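Local coordinates for protein putative serine phosphatase (Pseudomonas aeruginosa, PDB 6K4E) that probably removes phosphate from phosphoserine or phosphothreonine of partner proteins through a magnesium-dependent PP2C-type domain, within a pathway that controls biofilm formation in response to carbon availability, at residues F83-P88 with D291-L296; K87-V92 with A114-P119; V110-G115 with S236-L241; N170-L175 with R209-D214. All coordinates share one frame; numbering follows the deposited sequence.

Contact 1 of 4, residues F83-P88 with D291-L296. With MG (magnesium ion), chain F.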
loop_
_atom_site.group_PDB
_atom_site.type_symbol
_atom_site.label_atom_id
_atom_site.label_comp_id
_atom_site.label_asym_id
_atom_site.label_seq_id
_atom_site.Cartn_x
_atom_site.Cartn_y
_atom_site.Cartn_z
ATOM N N PHE B 83 -7.558 -0.280 -24.488
ATOM C CA PHE B 83 -6.208 0.261 -24.572
ATOM C C PHE B 83 -5.873 0.906 -23.248
ATOM O O PHE B 83 -6.778 1.336 -22.534
ATOM C CB PHE B 83 -5.953 1.174 -25.779
ATOM C CG PHE B 83 -6.440 2.608 -25.709
ATOM C CD1 PHE B 83 -5.842 3.524 -24.834
ATOM C CD2 PHE B 83 -7.391 3.078 -26.611
ATOM C CE1 PHE B 83 -6.255 4.848 -24.804
ATOM C CE2 PHE B 83 -7.785 4.413 -26.596
ATOM C CZ PHE B 83 -7.219 5.288 -25.693
ATOM N N ILE B 84 -4.582 0.901 -22.886
ATOM C CA ILE B 84 -4.106 1.481 -21.636
ATOM C C ILE B 84 -3.012 2.457 -21.911
ATOM O O ILE B 84 -2.089 2.172 -22.677
ATOM C CB ILE B 84 -3.704 0.404 -20.566
ATOM C CG1 ILE B 84 -3.239 1.051 -19.247
ATOM C CG2 ILE B 84 -2.703 -0.602 -21.062
ATOM C CD1 ILE B 84 -4.319 1.940 -18.543
ATOM N N LEU B 85 -3.138 3.613 -21.328
ATOM C CA LEU B 85 -2.118 4.654 -21.388
ATOM C C LEU B 85 -1.779 4.905 -19.919
ATOM O O LEU B 85 -2.650 5.319 -19.155
ATOM C CB LEU B 85 -2.680 5.924 -22.061
ATOM C CG LEU B 85 -1.683 6.860 -22.763
ATOM C CD1 LEU B 85 -2.413 8.043 -23.411
ATOM C CD2 LEU B 85 -0.602 7.400 -21.793
ATOM N N TRP B 86 -0.571 4.550 -19.488
ATOM C CA TRP B 86 -0.235 4.721 -18.076
ATOM C C TRP B 86 1.166 5.238 -17.964
ATOM O O TRP B 86 2.097 4.495 -18.224
ATOM C CB TRP B 86 -0.398 3.401 -17.309
ATOM C CG TRP B 86 -0.153 3.526 -15.834
ATOM C CD1 TRP B 86 -0.983 4.078 -14.905
ATOM C CD2 TRP B 86 1.007 3.072 -15.122
ATOM N NE1 TRP B 86 -0.410 3.996 -13.648
ATOM C CE2 TRP B 86 0.798 3.356 -13.750
ATOM C CE3 TRP B 86 2.187 2.411 -15.501
ATOM C CZ2 TRP B 86 1.719 2.984 -12.762
ATOM C CZ3 TRP B 86 3.113 2.076 -14.524
ATOM C CH2 TRP B 86 2.876 2.367 -13.175
ATOM N N LYS B 87 1.316 6.520 -17.625
ATOM C CA LYS B 87 2.626 7.129 -17.558
ATOM C C LYS B 87 2.762 7.944 -16.286
ATOM O O LYS B 87 2.341 9.107 -16.278
ATOM C CB LYS B 87 2.887 7.992 -18.840
ATOM C CG LYS B 87 4.214 8.798 -18.910
ATOM C CD LYS B 87 5.512 7.974 -19.002
ATOM C CE LYS B 87 6.744 8.847 -18.880
ATOM N NZ LYS B 87 7.016 9.257 -17.474
ATOM N N PRO B 88 3.410 7.382 -15.221
ATOM C CA PRO B 88 3.613 8.160 -13.996
ATOM C C PRO B 88 4.556 9.315 -14.274
ATOM O O PRO B 88 5.414 9.217 -15.170
ATOM C CB PRO B 88 4.262 7.139 -13.036
ATOM C CG PRO B 88 3.935 5.827 -13.587
ATOM C CD PRO B 88 3.997 6.034 -15.068
ATOM N N ASP B 291 1.805 15.910 -14.334
ATOM C CA ASP B 291 1.157 14.966 -13.424
ATOM C C ASP B 291 1.172 13.551 -14.021
ATOM O O ASP B 291 1.585 13.356 -15.171
ATOM C CB ASP B 291 -0.309 15.433 -13.170
ATOM C CG ASP B 291 -1.033 14.728 -12.038
ATOM O OD1 ASP B 291 -0.358 14.055 -11.224
ATOM O OD2 ASP B 291 -2.267 14.863 -11.951
ATOM N N ASP B 292 0.800 12.556 -13.205
ATOM C CA ASP B 292 0.679 11.173 -13.637
ATOM C C ASP B 292 -0.435 11.127 -14.685
ATOM O O ASP B 292 -1.477 11.785 -14.522
ATOM C CB ASP B 292 0.294 10.291 -12.441
ATOM C CG ASP B 292 1.318 10.281 -11.352
ATOM O OD1 ASP B 292 2.494 10.151 -11.667
ATOM O OD2 ASP B 292 0.930 10.389 -10.174
ATOM N N ILE B 293 -0.201 10.396 -15.764
ATOM C CA ILE B 293 -1.170 10.251 -16.843
ATOM C C ILE B 293 -1.724 8.808 -16.864
ATOM O O ILE B 293 -0.976 7.852 -16.677
ATOM C CB ILE B 293 -0.546 10.700 -18.212
ATOM C CG1 ILE B 293 -0.235 12.217 -18.197
ATOM C CG2 ILE B 293 -1.438 10.332 -19.414
ATOM C CD1 ILE B 293 0.773 12.719 -19.202
ATOM N N THR B 294 -3.050 8.675 -17.040
ATOM C CA THR B 294 -3.758 7.406 -17.192
ATOM C C THR B 294 -4.958 7.624 -18.052
ATOM O O THR B 294 -5.730 8.543 -17.808
ATOM C CB THR B 294 -4.225 6.759 -15.867
ATOM O OG1 THR B 294 -3.175 6.854 -14.923
ATOM C CG2 THR B 294 -4.602 5.249 -16.052
ATOM N N ILE B 295 -5.093 6.774 -19.079
ATOM C CA ILE B 295 -6.267 6.696 -19.921
ATOM C C ILE B 295 -6.563 5.211 -20.095
ATOM O O ILE B 295 -5.757 4.491 -20.660
ATOM C CB ILE B 295 -6.199 7.441 -21.290
ATOM C CG1 ILE B 295 -5.891 8.927 -21.119
ATOM C CG2 ILE B 295 -7.507 7.214 -22.097
ATOM C CD1 ILE B 295 -5.991 9.717 -22.477
ATOM N N LEU B 296 -7.721 4.772 -19.614
ATOM C CA LEU B 296 -8.184 3.410 -19.795
ATOM C C LEU B 296 -9.407 3.473 -20.685
ATOM O O LEU B 296 -10.389 4.154 -20.373
ATOM C CB LEU B 296 -8.469 2.716 -18.445
ATOM C CG LEU B 296 -8.813 1.218 -18.464
ATOM C CD1 LEU B 296 -7.952 0.433 -19.456
ATOM C CD2 LEU B 296 -8.754 0.638 -17.071
HETATM MG MG MG F . -3.611 13.778 -11.051
HETATM O O HOH W 1 -2.152 13.401 -9.576
HETATM O O HOH W 2 -3.253 12.047 -12.487
HETATM O O HOH W 3 -4.192 15.173 -9.644
#
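Ile-84 to Lys-87 pair with Ile-293 to Leu-296 as antiparallel strands, axes 4.5 Å apart, joined by four backbone hydrogen bonds at the pairs Leu-85/Ile-295 and Lys-87/Ile-293. Both of these pairs send their side chains to the same face. There Leu-85 lies alongside its two isoleucine neighbours: its CD2 touches CG2 of Ile-293 at 3.9 Å, and its CB rests against CB of Ile-295. The ring of Phe-83 extends this apolar row, CE1 meeting CG2 of Ile-295 at 3.8 Å, and helix 269-284 covers it with Phe-276 and Leu-280. Strands 82-87 and 293-300 are neighbours in one of the two antiparallel sheets that form the beta sandwich of the PP2C fold, strand 82-87 being outermost. Ile-84, Trp-86, Thr-294 and Leu-296 occupy the other face, against Tyr-97 of the second sheet. CD1 of Trp-86 comes 3.5 Å from OG1 of Thr-294, whose hydroxyl is hydrogen-bonded to Asp-95, as is the indole NE1 to the backbone of that residue. The indole also has CG of Pro-88 over one face, 3.6 Å above the plane. Beyond the strand, OD1 of Asp-292 lies 3.3 Å from CA of Pro-88 and accepts the backbone N-H of Arg-89. The Asp-291 side chain takes a different course, CG anti to the backbone N (chi1 -168°), and OD2 binds a magnesium ion at 1.9 Å.

Contact 2 of 4, residues K87-V92 with A114-P119. With MG (magnesium ion), chain G.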
loop_
_atom_site.group_PDB
_atom_site.type_symbol
_atom_site.label_atom_id
_atom_site.label_comp_id
_atom_site.label_asym_id
_atom_site.label_seq_id
_atom_site.Cartn_x
_atom_site.Cartn_y
_atom_site.Cartn_z
ATOM N N LYS B 87 1.316 6.520 -17.625
ATOM C CA LYS B 87 2.626 7.129 -17.558
ATOM C C LYS B 87 2.762 7.944 -16.286
ATOM O O LYS B 87 2.341 9.107 -16.278
ATOM C CB LYS B 87 2.887 7.992 -18.840
ATOM C CG LYS B 87 4.214 8.798 -18.910
ATOM C CD LYS B 87 5.512 7.974 -19.002
ATOM C CE LYS B 87 6.744 8.847 -18.880
ATOM N NZ LYS B 87 7.016 9.257 -17.474
ATOM N N PRO B 88 3.410 7.382 -15.221
ATOM C CA PRO B 88 3.613 8.160 -13.996
ATOM C C PRO B 88 4.556 9.315 -14.274
ATOM O O PRO B 88 5.414 9.217 -15.170
ATOM C CB PRO B 88 4.262 7.139 -13.036
ATOM C CG PRO B 88 3.935 5.827 -13.587
ATOM C CD PRO B 88 3.997 6.034 -15.068
ATOM N N ARG B 89 4.395 10.416 -13.528
ATOM C CA ARG B 89 5.247 11.596 -13.684
ATOM C C ARG B 89 6.674 11.196 -13.275
ATOM O O ARG B 89 7.626 11.439 -14.010
ATOM C CB ARG B 89 4.723 12.756 -12.849
ATOM C CG ARG B 89 5.414 14.069 -13.145
ATOM C CD ARG B 89 4.954 15.133 -12.168
ATOM N NE ARG B 89 5.990 15.431 -11.191
ATOM C CZ ARG B 89 6.060 16.560 -10.496
ATOM N NH1 ARG B 89 5.152 17.509 -10.669
ATOM N NH2 ARG B 89 7.039 16.752 -9.625
ATOM N N ASP B 90 6.803 10.528 -12.129
ATOM C CA ASP B 90 8.108 10.061 -11.715
ATOM C C ASP B 90 8.173 8.557 -12.062
ATOM O O ASP B 90 7.506 8.136 -13.014
ATOM C CB ASP B 90 8.391 10.464 -10.262
ATOM C CG ASP B 90 8.032 11.938 -9.973
ATOM O OD1 ASP B 90 8.415 12.825 -10.784
ATOM O OD2 ASP B 90 7.331 12.197 -8.960
ATOM N N VAL B 91 8.982 7.759 -11.392
ATOM C CA VAL B 91 9.039 6.339 -11.763
ATOM C C VAL B 91 7.781 5.614 -11.252
ATOM O O VAL B 91 7.263 4.706 -11.906
ATOM C CB VAL B 91 10.350 5.715 -11.254
ATOM C CG1 VAL B 91 10.583 4.341 -11.874
ATOM C CG2 VAL B 91 11.523 6.642 -11.565
ATOM N N VAL B 92 7.282 6.058 -10.096
ATOM C CA VAL B 92 6.064 5.557 -9.454
ATOM C C VAL B 92 5.114 6.750 -9.292
ATOM O O VAL B 92 5.568 7.878 -9.075
ATOM C CB VAL B 92 6.347 4.812 -8.116
ATOM C CG1 VAL B 92 7.107 3.510 -8.360
ATOM C CG2 VAL B 92 7.090 5.698 -7.106
ATOM N N ALA B 114 -4.190 10.943 -3.838
ATOM C CA ALA B 114 -3.539 12.195 -3.444
ATOM C C ALA B 114 -2.036 12.108 -3.666
ATOM O O ALA B 114 -1.413 11.114 -3.298
ATOM C CB ALA B 114 -3.837 12.504 -1.998
ATOM N N GLY B 115 -1.492 13.096 -4.346
ATOM C CA GLY B 115 -0.071 13.155 -4.648
ATOM C C GLY B 115 0.369 12.361 -5.865
ATOM O O GLY B 115 -0.439 11.783 -6.606
ATOM N N HIS B 116 1.660 12.382 -6.096
ATOM C CA HIS B 116 2.315 11.640 -7.157
ATOM C C HIS B 116 3.629 11.175 -6.519
ATOM O O HIS B 116 3.803 11.374 -5.318
ATOM C CB HIS B 116 2.528 12.517 -8.403
ATOM C CG HIS B 116 3.223 13.805 -8.110
ATOM N ND1 HIS B 116 4.603 13.848 -7.976
ATOM C CD2 HIS B 116 2.732 15.043 -7.888
ATOM C CE1 HIS B 116 4.903 15.101 -7.692
ATOM N NE2 HIS B 116 3.812 15.857 -7.625
ATOM N N GLY B 117 4.513 10.549 -7.291
ATOM C CA GLY B 117 5.779 10.068 -6.749
ATOM C C GLY B 117 5.561 8.973 -5.732
ATOM O O GLY B 117 4.569 8.245 -5.812
ATOM N N VAL B 118 6.472 8.864 -4.762
ATOM C CA VAL B 118 6.412 7.851 -3.689
ATOM C C VAL B 118 5.124 7.975 -2.838
ATOM O O VAL B 118 4.445 6.951 -2.696
ATOM C CB VAL B 118 7.697 7.869 -2.821
ATOM C CG1 VAL B 118 7.578 6.958 -1.604
ATOM C CG2 VAL B 118 8.909 7.505 -3.669
ATOM N N PRO B 119 4.735 9.180 -2.299
ATOM C CA PRO B 119 3.504 9.252 -1.489
ATOM C C PRO B 119 2.268 8.779 -2.256
ATOM O O PRO B 119 1.451 8.053 -1.693
ATOM C CB PRO B 119 3.417 10.727 -1.088
ATOM C CG PRO B 119 4.770 11.223 -1.188
ATOM C CD PRO B 119 5.380 10.507 -2.353
HETATM MG MG MG G . -2.388 12.074 -7.735
HETATM O O HOH W 4 4.710 10.371 -10.227
HETATM O O HOH W 1 -2.152 13.401 -9.576
HETATM O O HOH W 5 -1.510 10.808 -9.270
HETATM O O HOH W 6 -3.811 13.464 -7.225
#
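His-116 and Gly-117 meet Arg-89, Asp-90 and Val-92 where the loop between strands 82-87 and 95-101 approaches the strand-turn-helix that carries part of the PP2C metal site. Gly-115 opens the turn; its carbonyl O binds a magnesium ion at 2.3 Å, together with Asp-112 and the carbonyl of Cys-113. His-116 follows, with CG between the backbone N and the carbonyl carbon (chi1 53°), which lifts the imidazole toward the loop. The guanidinium of Arg-89 lies across one face of that ring, the two planes 34° apart, with CE1 of His-116 over the centre of the guanidinium, 3.3 Å above its plane. Asp-90 approaches the same imidazole at its edge: ND1 of His-116 gives OD2 of Asp-90 a weak hydrogen bond of 3.3 Å. Its other oxygen, OD1, lies at the edge of the guanidinium in a salt bridge with NE of Arg-89, a pairing that would favour a fixed orientation of the arginine beside the ring. At Gly-117, positive phi and the closeness of Asp-90 OD2 to CA, 3.4 Å, both suit a residue without a side chain. Val-118 continues into helix 117-138, its CG2 4.3 Å from CG2 of Val-92, and also packs on Val-118 of the second subunit. One water also links the segments: it accepts the N-H of Asp-90 and that of Gly-117, the latter at 2.9 Å, and probably donates to the carbonyl O of Val-92.

Contact 3 of 4, residues V110-G115 with S236-L241. With MG (magnesium ion), chain G; MG (magnesium ion), chain F; MG (magnesium ion), chain H.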
loop_
_atom_site.group_PDB
_atom_site.type_symbol
_atom_site.label_atom_id
_atom_site.label_comp_id
_atom_site.label_asym_id
_atom_site.label_seq_id
_atom_site.Cartn_x
_atom_site.Cartn_y
_atom_site.Cartn_z
ATOM N N VAL B 110 -10.421 3.716 -13.077
ATOM C CA VAL B 110 -9.169 4.471 -12.919
ATOM C C VAL B 110 -9.235 5.170 -11.580
ATOM O O VAL B 110 -10.326 5.506 -11.107
ATOM C CB VAL B 110 -8.865 5.495 -14.052
ATOM C CG1 VAL B 110 -8.588 4.807 -15.386
ATOM C CG2 VAL B 110 -9.956 6.573 -14.168
ATOM N N VAL B 111 -8.077 5.390 -10.960
ATOM C CA VAL B 111 -8.011 6.018 -9.635
ATOM C C VAL B 111 -6.835 6.976 -9.646
ATOM O O VAL B 111 -5.784 6.627 -10.162
ATOM C CB VAL B 111 -7.872 4.978 -8.457
ATOM C CG1 VAL B 111 -7.868 5.677 -7.111
ATOM C CG2 VAL B 111 -8.967 3.910 -8.480
ATOM N N ASP B 112 -7.007 8.168 -9.064
ATOM C CA ASP B 112 -5.927 9.147 -8.919
ATOM C C ASP B 112 -5.904 9.434 -7.437
ATOM O O ASP B 112 -6.838 10.070 -6.931
ATOM C CB ASP B 112 -6.222 10.438 -9.735
ATOM C CG ASP B 112 -5.153 11.531 -9.645
ATOM O OD1 ASP B 112 -4.208 11.373 -8.841
ATOM O OD2 ASP B 112 -5.226 12.519 -10.439
ATOM N N CYS B 113 -4.899 8.861 -6.718
ATOM C CA CYS B 113 -4.696 9.038 -5.280
ATOM C C CYS B 113 -4.007 10.361 -5.030
ATOM O O CYS B 113 -3.229 10.787 -5.870
ATOM C CB CYS B 113 -3.861 7.895 -4.711
ATOM S SG CYS B 113 -4.609 6.264 -4.885
ATOM N N ALA B 114 -4.190 10.943 -3.838
ATOM C CA ALA B 114 -3.539 12.195 -3.444
ATOM C C ALA B 114 -2.036 12.108 -3.666
ATOM O O ALA B 114 -1.413 11.114 -3.298
ATOM C CB ALA B 114 -3.837 12.504 -1.998
ATOM N N GLY B 115 -1.492 13.096 -4.346
ATOM C CA GLY B 115 -0.071 13.155 -4.648
ATOM C C GLY B 115 0.369 12.361 -5.865
ATOM O O GLY B 115 -0.439 11.783 -6.606
ATOM N N SER B 236 -10.243 8.680 -17.989
ATOM C CA SER B 236 -8.950 9.320 -17.845
ATOM C C SER B 236 -8.868 10.071 -16.527
ATOM O O SER B 236 -9.842 10.681 -16.116
ATOM C CB SER B 236 -8.714 10.296 -18.999
ATOM O OG SER B 236 -7.583 11.119 -18.761
ATOM N N THR B 237 -7.679 10.104 -15.912
ATOM C CA THR B 237 -7.441 10.942 -14.722
ATOM C C THR B 237 -7.193 12.358 -15.237
ATOM O O THR B 237 -7.110 12.559 -16.456
ATOM C CB THR B 237 -6.260 10.415 -13.888
ATOM O OG1 THR B 237 -5.092 10.351 -14.718
ATOM C CG2 THR B 237 -6.538 9.009 -13.284
ATOM N N ASP B 238 -7.064 13.358 -14.330
ATOM C CA ASP B 238 -6.841 14.725 -14.780
ATOM C C ASP B 238 -5.478 14.983 -15.488
ATOM O O ASP B 238 -5.334 16.001 -16.137
ATOM C CB ASP B 238 -7.034 15.706 -13.596
ATOM C CG ASP B 238 -6.090 15.497 -12.439
ATOM O OD1 ASP B 238 -5.137 14.679 -12.581
ATOM O OD2 ASP B 238 -6.290 16.148 -11.385
ATOM N N GLY B 239 -4.487 14.127 -15.267
ATOM C CA GLY B 239 -3.129 14.326 -15.765
ATOM C C GLY B 239 -2.957 14.686 -17.229
ATOM O O GLY B 239 -2.211 15.603 -17.554
ATOM N N PHE B 240 -3.604 13.936 -18.129
ATOM C CA PHE B 240 -3.553 14.157 -19.579
ATOM C C PHE B 240 -4.215 15.514 -19.913
ATOM O O PHE B 240 -3.694 16.267 -20.747
ATOM C CB PHE B 240 -4.296 13.000 -20.324
ATOM C CG PHE B 240 -4.063 12.944 -21.823
ATOM C CD1 PHE B 240 -4.725 13.813 -22.685
ATOM C CD2 PHE B 240 -3.190 12.004 -22.377
ATOM C CE1 PHE B 240 -4.503 13.752 -24.065
ATOM C CE2 PHE B 240 -2.977 11.949 -23.758
ATOM C CZ PHE B 240 -3.633 12.816 -24.591
ATOM N N LEU B 241 -5.366 15.816 -19.264
ATOM C CA LEU B 241 -6.134 17.053 -19.544
ATOM C C LEU B 241 -5.455 18.251 -18.927
ATOM O O LEU B 241 -5.689 19.369 -19.362
ATOM C CB LEU B 241 -7.611 16.944 -19.042
ATOM C CG LEU B 241 -8.558 16.041 -19.870
ATOM C CD1 LEU B 241 -8.419 14.547 -19.485
ATOM C CD2 LEU B 241 -9.984 16.428 -19.645
HETATM MG MG MG G . -2.388 12.074 -7.735
HETATM MG MG MG F . -3.611 13.778 -11.051
HETATM MG MG MG H . -8.100 17.138 -10.490
HETATM O O HOH W 7 -7.783 12.543 -11.718
HETATM O O HOH W 3 -4.192 15.173 -9.644
HETATM O O HOH W 2 -3.253 12.047 -12.487
HETATM O O HOH W 1 -2.152 13.401 -9.576
HETATM O O HOH W 5 -1.510 10.808 -9.270
HETATM O O HOH W 6 -3.811 13.464 -7.225
#
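The metal centre of the PP2C fold lies at the end of the beta sandwich, where strand 105-113 of one sheet meets the turn that follows strand 231-236 of the other. Asp-112 and Asp-238 bind the same magnesium ion from adjacent positions, crossing at about a right angle with carboxylate planes 79° apart. OD2 of Asp-112 binds this ion at 2.1 Å and OD1 of Asp-238 at 2.3 Å; Asp-291 and three waters complete the shell. Asp-112 bridges two metals, one with each oxygen: its extended side chain (chi1 180°, CG anti to N) points the carboxylate at the site, and OD1 binds a second magnesium, 2.2 Å away, which the carbonyl oxygens of Cys-113 and Gly-115 also hold. One water is shared by both ions. Asp-238 bridges in its turn, OD2 binding a third magnesium at 2.2 Å. Another water ties the two segments together by donating to OD2 of Asp-112 and accepting the backbone N-H of Asp-238. Behind the polar layer, CG2 of Thr-237 packs on CB of Asp-112 at 3.8 Å and on Val-110, while its OG1 is hydrogen-bonded to Asp-95. OD2 of Asp-112 and OD1 of Asp-238 stand only 3.0 Å apart, a closeness that the shared cation presumably makes tolerable. Two ions bridged by a carboxylate and a water are consistent with the metal-activated hydrolysis of phosphoesters attributed to PP2C phosphatases.

Contact 4 of 4, residues N170-L175 with R209-D214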
loop_
_atom_site.group_PDB
_atom_site.type_symbol
_atom_site.label_atom_id
_atom_site.label_comp_id
_atom_site.label_asym_id
_atom_site.label_seq_id
_atom_site.Cartn_x
_atom_site.Cartn_y
_atom_site.Cartn_z
ATOM N N ASN B 170 -7.288 11.971 0.198
ATOM C CA ASN B 170 -8.415 11.879 -0.710
ATOM C C ASN B 170 -7.979 11.314 -2.091
ATOM O O ASN B 170 -6.786 11.282 -2.419
ATOM C CB ASN B 170 -9.127 13.221 -0.824
ATOM C CG ASN B 170 -8.320 14.351 -1.423
ATOM O OD1 ASN B 170 -7.085 14.378 -1.384
ATOM N ND2 ASN B 170 -9.009 15.341 -1.965
ATOM N N MET B 171 -8.938 10.783 -2.843
ATOM C CA MET B 171 -8.678 10.196 -4.147
ATOM C C MET B 171 -9.835 10.343 -5.093
ATOM O O MET B 171 -10.992 10.364 -4.676
ATOM C CB MET B 171 -8.232 8.730 -4.040
ATOM C CG MET B 171 -9.288 7.779 -3.519
ATOM S SD MET B 171 -8.738 6.067 -3.334
ATOM C CE MET B 171 -7.446 6.313 -2.191
ATOM N N ASP B 172 -9.503 10.483 -6.372
ATOM C CA ASP B 172 -10.470 10.550 -7.446
ATOM C C ASP B 172 -10.571 9.145 -7.992
ATOM O O ASP B 172 -9.586 8.422 -7.947
ATOM C CB ASP B 172 -9.972 11.486 -8.549
ATOM C CG ASP B 172 -9.692 12.906 -8.100
ATOM O OD1 ASP B 172 -10.225 13.305 -7.034
ATOM O OD2 ASP B 172 -9.001 13.650 -8.865
ATOM N N ALA B 173 -11.748 8.750 -8.472
ATOM C CA ALA B 173 -11.996 7.450 -9.090
ATOM C C ALA B 173 -13.202 7.472 -9.992
ATOM O O ALA B 173 -14.157 8.194 -9.740
ATOM C CB ALA B 173 -12.132 6.341 -8.050
ATOM N N GLY B 174 -13.105 6.728 -11.077
ATOM C CA GLY B 174 -14.180 6.548 -12.036
ATOM C C GLY B 174 -14.293 5.052 -12.204
ATOM O O GLY B 174 -13.312 4.416 -12.581
ATOM N N LEU B 175 -15.436 4.480 -11.834
ATOM C CA LEU B 175 -15.686 3.042 -11.905
ATOM C C LEU B 175 -16.864 2.755 -12.778
ATOM O O LEU B 175 -17.904 3.376 -12.618
ATOM C CB LEU B 175 -15.999 2.482 -10.517
ATOM C CG LEU B 175 -14.862 1.974 -9.686
ATOM C CD1 LEU B 175 -15.388 1.523 -8.390
ATOM C CD2 LEU B 175 -14.170 0.787 -10.354
ATOM N N ARG B 209 -18.477 16.101 -7.603
ATOM C CA ARG B 209 -17.467 17.140 -7.380
ATOM C C ARG B 209 -16.661 16.894 -6.085
ATOM O O ARG B 209 -15.754 17.665 -5.770
ATOM C CB ARG B 209 -18.077 18.562 -7.448
ATOM C CG ARG B 209 -18.441 18.969 -8.875
ATOM C CD ARG B 209 -18.487 20.472 -9.105
ATOM N NE ARG B 209 -17.551 20.878 -10.153
ATOM C CZ ARG B 209 -17.871 21.028 -11.434
ATOM N NH1 ARG B 209 -19.120 20.834 -11.841
ATOM N NH2 ARG B 209 -16.945 21.379 -12.318
ATOM N N ARG B 210 -16.948 15.783 -5.384
ATOM C CA ARG B 210 -16.291 15.408 -4.136
ATOM C C ARG B 210 -15.370 14.245 -4.346
ATOM O O ARG B 210 -15.770 13.244 -4.932
ATOM C CB ARG B 210 -17.331 15.032 -3.060
ATOM C CG ARG B 210 -18.418 16.094 -2.835
ATOM C CD ARG B 210 -19.654 15.587 -2.089
ATOM N NE ARG B 210 -20.296 14.414 -2.706
ATOM C CZ ARG B 210 -21.136 14.452 -3.739
ATOM N NH1 ARG B 210 -21.430 15.606 -4.326
ATOM N NH2 ARG B 210 -21.677 13.333 -4.201
ATOM N N ALA B 211 -14.138 14.356 -3.844
ATOM C CA ALA B 211 -13.168 13.264 -3.892
ATOM C C ALA B 211 -13.516 12.248 -2.812
ATOM O O ALA B 211 -14.228 12.576 -1.851
ATOM C CB ALA B 211 -11.767 13.797 -3.650
ATOM N N ILE B 212 -13.030 11.005 -2.979
ATOM C CA ILE B 212 -13.228 9.939 -2.000
ATOM C C ILE B 212 -12.401 10.293 -0.735
ATOM O O ILE B 212 -11.198 10.488 -0.831
ATOM C CB ILE B 212 -12.826 8.564 -2.603
ATOM C CG1 ILE B 212 -13.871 8.066 -3.608
ATOM C CG2 ILE B 212 -12.554 7.513 -1.513
ATOM C CD1 ILE B 212 -13.317 7.343 -4.707
ATOM N N GLY B 213 -13.042 10.336 0.427
ATOM C CA GLY B 213 -12.355 10.606 1.687
ATOM C C GLY B 213 -12.184 12.077 1.992
ATOM O O GLY B 213 -11.094 12.631 1.798
ATOM N N ASP B 214 -13.272 12.711 2.483
ATOM C CA ASP B 214 -13.336 14.131 2.827
ATOM C C ASP B 214 -13.802 14.337 4.266
ATOM O O ASP B 214 -13.428 13.575 5.154
ATOM C CB ASP B 214 -14.284 14.866 1.856
ATOM C CG ASP B 214 -13.678 15.287 0.527
ATOM O OD1 ASP B 214 -12.685 14.657 0.094
ATOM O OD2 ASP B 214 -14.210 16.234 -0.091
#
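Met-171 and Ile-212 form a single antiparallel bridge, the only beta pair between these segments. N of Met-171 donates to the carbonyl O of Ile-212 at 3.0 Å, and N of Ile-212 returns a shorter bond of 2.7 Å to O of Met-171, both donors lying in the plane of the carbonyl they meet. The side chains of the pair pack across one another, CG of Met-171 against CB of Ile-212 at 3.7 Å. Ile-212 places CG1 beside its backbone N (chi1 -74°), and its CD1 reaches along the strand to CB of Ala-173, also 3.7 Å away. On the other side of the bridge Asn-170 lies over the loop backbone: its CA-H points at O of Ile-212, and its CB sits 3.3 Å from O of Gly-213. The amide of Asn-170 brings ND2 to 3.6 Å from CB of Ala-211, which OD1 of Asp-172 also approaches. Just after the bridge comes Gly-213, whose phi and psi of 85° and 79° would press a side chain against the preceding carbonyl oxygen. Farther out, Tyr-220 takes hold of the loop through a hydrogen bond from its hydroxyl to O of Arg-210 and by packing on Ile-212. The loop, which joins strands 202-205 and 223-226, thus lies against the beginning of strand 171-179, which runs between strands 105-113 and 184-190, while helix 143-157 covers Met-171 through Met-154 and Leu-175 through Leu-147.

Overall arrangement
Contacts 1 to 3 gather round the magnesium ions at one end of the beta sandwich. Contact 1 belongs to one sheet, contact 4 to the other, and contact 3 spans the two; its centre is 8 Å from that of contact 1 and 10 Å from those of contacts 2 and 4. Along the chain contact 4 is nested within the loop closed by contact 3, itself nested within that of contact 1. Contacts 1 and 3 thereby unite metal-binding residues distant in sequence, while contact 4 lies to one side, 18 Å from contacts 1 and 2. Contact 2 shares Lys-87 and Pro-88 with contact 1 and Ala-114 and Gly-115 with contact 3, and extends toward the second subunit. Adjacent strands 105-113 and 171-179 join contacts 3 and 4.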